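Local atomic coordinates of thioesterase superfamily protein (Shewanella loihica, PDB entry 2PRX), a protein that probably hydrolyses thioesters, as a dimeric member of the hotdog-fold thioesterase superfamily. Residues R94-L105 / L140-M151. Sequence-based numbering, arbitrary orientation.
Sequences RFVTAALNIDYL and LCARGHMVAVKM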
loop_
_atom_site.group_PDB
_atom_site.type_symbol
_atom_site.label_atom_id
_atom_site.label_comp_id
_atom_site.label_asym_id
_atom_site.label_seq_id
_atom_site.Cartn_x
_atom_site.Cartn_y
_atom_site.Cartn_z
ATOM N N ARG A 94 7.823 -17.944 7.260
ATOM C CA ARG A 94 6.884 -16.850 7.134
ATOM C C ARG A 94 7.547 -15.528 7.538
ATOM O O ARG A 94 8.187 -15.429 8.575
ATOM C CB ARG A 94 5.634 -17.055 7.984
ATOM C CG ARG A 94 5.130 -18.461 8.181
ATOM C CD ARG A 94 4.393 -18.646 9.488
ATOM N NE ARG A 94 3.016 -19.100 9.281
ATOM C CZ ARG A 94 2.089 -19.278 10.209
ATOM N NH1 ARG A 94 2.343 -19.037 11.488
ATOM N NH2 ARG A 94 0.880 -19.697 9.852
ATOM N N PHE A 95 7.408 -14.546 6.671
ATOM C CA PHE A 95 7.894 -13.191 6.895
ATOM C C PHE A 95 6.710 -12.213 6.844
ATOM O O PHE A 95 5.735 -12.495 6.153
ATOM C CB PHE A 95 8.941 -12.835 5.847
ATOM C CG PHE A 95 10.378 -13.056 6.295
ATOM C CD1 PHE A 95 10.874 -14.324 6.544
ATOM C CD2 PHE A 95 11.227 -11.973 6.460
ATOM C CE1 PHE A 95 12.175 -14.495 6.969
ATOM C CE2 PHE A 95 12.527 -12.129 6.899
ATOM C CZ PHE A 95 13.005 -13.402 7.153
ATOM N N VAL A 96 6.837 -11.114 7.549
ATOM C CA VAL A 96 5.921 -9.986 7.567
ATOM C C VAL A 96 6.599 -8.652 7.287
ATOM O O VAL A 96 7.784 -8.443 7.543
ATOM C CB VAL A 96 5.253 -9.847 8.953
ATOM C CG1 VAL A 96 4.273 -10.982 9.181
ATOM C CG2 VAL A 96 6.342 -9.809 10.016
ATOM N N THR A 97 5.803 -7.702 6.771
ATOM C CA THR A 97 6.373 -6.392 6.474
ATOM C C THR A 97 6.487 -5.594 7.765
ATOM O O THR A 97 5.515 -5.544 8.513
ATOM C CB THR A 97 5.514 -5.605 5.467
ATOM O OG1 THR A 97 5.494 -6.259 4.192
ATOM C CG2 THR A 97 6.104 -4.217 5.258
ATOM N N ALA A 98 7.624 -4.980 8.048
ATOM C CA ALA A 98 7.753 -4.128 9.231
ATOM C C ALA A 98 7.696 -2.667 8.822
ATOM O O ALA A 98 7.136 -1.769 9.460
ATOM C CB ALA A 98 9.035 -4.465 9.988
ATOM N N ALA A 99 8.295 -2.405 7.671
ATOM C CA ALA A 99 8.229 -1.099 7.039
ATOM C C ALA A 99 8.245 -1.290 5.527
ATOM O O ALA A 99 8.920 -2.143 4.944
ATOM C CB ALA A 99 9.355 -0.267 7.602
ATOM N N LEU A 100 7.442 -0.486 4.849
ATOM C CA LEU A 100 7.375 -0.448 3.401
ATOM C C LEU A 100 7.219 1.032 3.006
ATOM O O LEU A 100 6.196 1.618 3.375
ATOM C CB LEU A 100 6.253 -1.250 2.777
ATOM C CG LEU A 100 6.200 -1.386 1.254
ATOM C CD1 LEU A 100 7.489 -1.954 0.666
ATOM C CD2 LEU A 100 5.028 -2.279 0.858
ATOM N N ASN A 101 8.213 1.559 2.342
ATOM C CA ASN A 101 8.345 2.889 1.797
ATOM C C ASN A 101 8.296 2.823 0.284
ATOM O O ASN A 101 8.963 2.063 -0.418
ATOM C CB ASN A 101 9.612 3.559 2.324
ATOM C CG ASN A 101 9.614 3.422 3.842
ATOM O OD1 ASN A 101 8.553 3.570 4.449
ATOM N ND2 ASN A 101 10.772 3.142 4.413
ATOM N N ILE A 102 7.399 3.635 -0.265
ATOM C CA ILE A 102 7.138 3.581 -1.686
ATOM C C ILE A 102 7.018 4.987 -2.288
ATOM O O ILE A 102 6.213 5.773 -1.793
ATOM C CB ILE A 102 5.862 2.787 -2.005
ATOM C CG1 ILE A 102 5.812 1.402 -1.359
ATOM C CG2 ILE A 102 5.649 2.675 -3.506
ATOM C CD1 ILE A 102 4.499 0.671 -1.503
ATOM N N ASP A 103 7.788 5.283 -3.301
ATOM C CA ASP A 103 7.889 6.386 -4.207
ATOM C C ASP A 103 7.199 6.030 -5.522
ATOM O O ASP A 103 7.569 5.075 -6.211
ATOM C CB ASP A 103 9.354 6.746 -4.484
ATOM C CG ASP A 103 10.117 6.843 -3.169
ATOM O OD1 ASP A 103 9.868 7.845 -2.461
ATOM O OD2 ASP A 103 10.911 5.924 -2.862
ATOM N N TYR A 104 6.207 6.831 -5.853
ATOM C CA TYR A 104 5.416 6.707 -7.062
ATOM C C TYR A 104 6.013 7.555 -8.168
ATOM O O TYR A 104 5.856 8.760 -8.265
ATOM C CB TYR A 104 3.975 7.084 -6.712
ATOM C CG TYR A 104 3.333 6.033 -5.835
ATOM C CD1 TYR A 104 2.696 4.930 -6.400
ATOM C CD2 TYR A 104 3.382 6.120 -4.463
ATOM C CE1 TYR A 104 2.116 3.967 -5.594
ATOM C CE2 TYR A 104 2.806 5.171 -3.648
ATOM C CZ TYR A 104 2.170 4.083 -4.221
ATOM O OH TYR A 104 1.593 3.137 -3.406
ATOM N N LEU A 105 6.758 6.917 -9.063
ATOM C CA LEU A 105 7.598 7.616 -10.020
ATOM C C LEU A 105 6.835 8.044 -11.260
ATOM O O LEU A 105 7.230 8.996 -11.940
ATOM C CB LEU A 105 8.804 6.708 -10.371
ATOM C CG LEU A 105 9.653 6.306 -9.169
ATOM C CD1 LEU A 105 10.805 5.380 -9.554
ATOM C CD2 LEU A 105 10.206 7.537 -8.464
ATOM N N LEU A 140 9.546 2.174 -15.378
ATOM C CA LEU A 140 9.446 2.134 -13.926
ATOM C C LEU A 140 8.299 3.016 -13.443
ATOM O O LEU A 140 8.240 4.200 -13.784
ATOM C CB LEU A 140 10.742 2.625 -13.299
ATOM C CG LEU A 140 10.949 2.525 -11.801
ATOM C CD1 LEU A 140 10.857 1.079 -11.334
ATOM C CD2 LEU A 140 12.298 3.136 -11.434
ATOM N N CYS A 141 7.363 2.428 -12.694
ATOM C CA CYS A 141 6.267 3.252 -12.176
ATOM C C CYS A 141 6.400 3.480 -10.690
ATOM O O CYS A 141 5.965 4.490 -10.124
ATOM C CB CYS A 141 4.940 2.564 -12.528
ATOM S SG CYS A 141 4.567 2.432 -14.284
ATOM N N ALA A 142 7.025 2.562 -9.948
ATOM C CA ALA A 142 7.167 2.798 -8.516
ATOM C C ALA A 142 8.300 1.963 -7.932
ATOM O O ALA A 142 8.465 0.779 -8.251
ATOM C CB ALA A 142 5.840 2.506 -7.832
ATOM N N ARG A 143 9.097 2.580 -7.095
ATOM C CA ARG A 143 10.187 2.026 -6.319
ATOM C C ARG A 143 9.715 1.809 -4.881
ATOM O O ARG A 143 9.322 2.797 -4.265
ATOM C CB ARG A 143 11.350 2.995 -6.383
ATOM C CG ARG A 143 12.772 2.538 -6.268
ATOM C CD ARG A 143 13.174 1.422 -7.193
ATOM N NE ARG A 143 14.582 1.637 -7.566
ATOM C CZ ARG A 143 15.139 1.132 -8.654
ATOM N NH1 ARG A 143 14.456 0.372 -9.504
ATOM N NH2 ARG A 143 16.420 1.377 -8.912
ATOM N N GLY A 144 9.760 0.607 -4.341
ATOM C CA GLY A 144 9.469 0.305 -2.953
ATOM C C GLY A 144 10.705 -0.179 -2.200
ATOM O O GLY A 144 11.554 -0.868 -2.774
ATOM N N HIS A 145 10.829 0.185 -0.943
ATOM C CA HIS A 145 11.827 -0.228 0.021
ATOM C C HIS A 145 11.146 -0.929 1.192
ATOM O O HIS A 145 10.283 -0.458 1.910
ATOM C CB HIS A 145 12.717 0.908 0.553
ATOM C CG HIS A 145 13.629 0.432 1.658
ATOM N ND1 HIS A 145 14.831 -0.183 1.393
ATOM C CD2 HIS A 145 13.530 0.452 3.008
ATOM C CE1 HIS A 145 15.432 -0.504 2.517
ATOM N NE2 HIS A 145 14.660 -0.133 3.525
HETATM N N MSE A 146 11.578 -2.149 1.449
HETATM C CA MSE A 146 10.982 -3.017 2.413
HETATM C C MSE A 146 11.999 -3.562 3.413
HETATM O O MSE A 146 13.109 -3.915 3.023
HETATM C CB MSE A 146 10.317 -4.224 1.711
HETATM C CG MSE A 146 10.031 -5.327 2.712
HETATM SE SE MSE A 146 8.948 -6.732 1.965
HETATM C CE MSE A 146 7.355 -5.655 2.189
ATOM N N VAL A 147 11.593 -3.598 4.661
ATOM C CA VAL A 147 12.175 -4.257 5.797
ATOM C C VAL A 147 11.165 -5.323 6.234
ATOM O O VAL A 147 10.127 -4.947 6.788
ATOM C CB VAL A 147 12.458 -3.395 7.036
ATOM C CG1 VAL A 147 12.730 -4.345 8.200
ATOM C CG2 VAL A 147 13.604 -2.431 6.794
ATOM N N ALA A 148 11.483 -6.576 5.945
ATOM C CA ALA A 148 10.660 -7.691 6.331
ATOM C C ALA A 148 11.355 -8.510 7.414
ATOM O O ALA A 148 12.560 -8.766 7.431
ATOM C CB ALA A 148 10.305 -8.544 5.123
ATOM N N VAL A 149 10.556 -8.905 8.385
ATOM C CA VAL A 149 10.988 -9.665 9.536
ATOM C C VAL A 149 10.195 -10.954 9.649
ATOM O O VAL A 149 9.110 -11.095 9.095
ATOM C CB VAL A 149 10.787 -8.880 10.850
ATOM C CG1 VAL A 149 11.563 -7.576 10.805
ATOM C CG2 VAL A 149 9.284 -8.719 11.013
ATOM N N LYS A 150 10.753 -11.931 10.381
ATOM C CA LYS A 150 10.063 -13.215 10.412
ATOM C C LYS A 150 8.737 -13.068 11.147
ATOM O O LYS A 150 8.721 -12.339 12.142
ATOM C CB LYS A 150 10.917 -14.301 11.063
ATOM C CG LYS A 150 10.334 -15.699 11.072
ATOM C CD LYS A 150 11.355 -16.696 11.586
ATOM C CE LYS A 150 10.731 -17.921 12.230
ATOM N NZ LYS A 150 11.642 -19.112 12.193
HETATM N N MSE A 151 7.699 -13.731 10.644
HETATM C CA MSE A 151 6.392 -13.615 11.274
HETATM C C MSE A 151 6.510 -13.936 12.766
HETATM O O MSE A 151 6.934 -15.051 13.104
HETATM C CB MSE A 151 5.342 -14.510 10.622
HETATM C CG MSE A 151 3.951 -14.268 11.206
HETATM SE SE MSE A 151 2.636 -15.322 10.282
HETATM C CE MSE A 151 2.716 -14.220 8.711
#
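A classic beta bulge interrupts the antiparallel pairing of strands 95-104 and 142-150 where A98 and A99 both face V147. V147 O takes two donors, A98 N at 2.8 Å nearly along the C=O axis and A99 N at 3.3 Å in the carbonyl plane, and the extra residue shifts the register by one. On the face that carries V96 and V149, CG2 of V96 presses tightly on CG2 of V149 (3.3 Å), each methyl set between its own backbone N and carbonyl carbon (chi1 -70° and -59°), while the V96 CG1 methyl meets CE of selenomethionine M151. That residue's SE also lies 3.6 Å above the plane of the R94 guanidinium, toward its rim. The pair belongs to the curved sheet of a hotdog fold, wrapped around helix 59-78; on the helix-facing side L100 CD1 packs on M146 CB (3.8 Å) and L100 also touches I66. A99 to D103 pair with a strand of the second subunit, so the sheet continues across the dimer. Near the start of strand 95-104, F95 turns its ring face to K150 CA, 4.0 Å from the centroid and 8° off the normal, while A148 O lies at the ring edge, 3.4 Å from CE2. With an alanine here K150 CA would lose its CH-pi partner, and a gap would probably open beside A148, A74 and A78. Where strand 142-150 begins, L105 CD1 crowds L140 CD2.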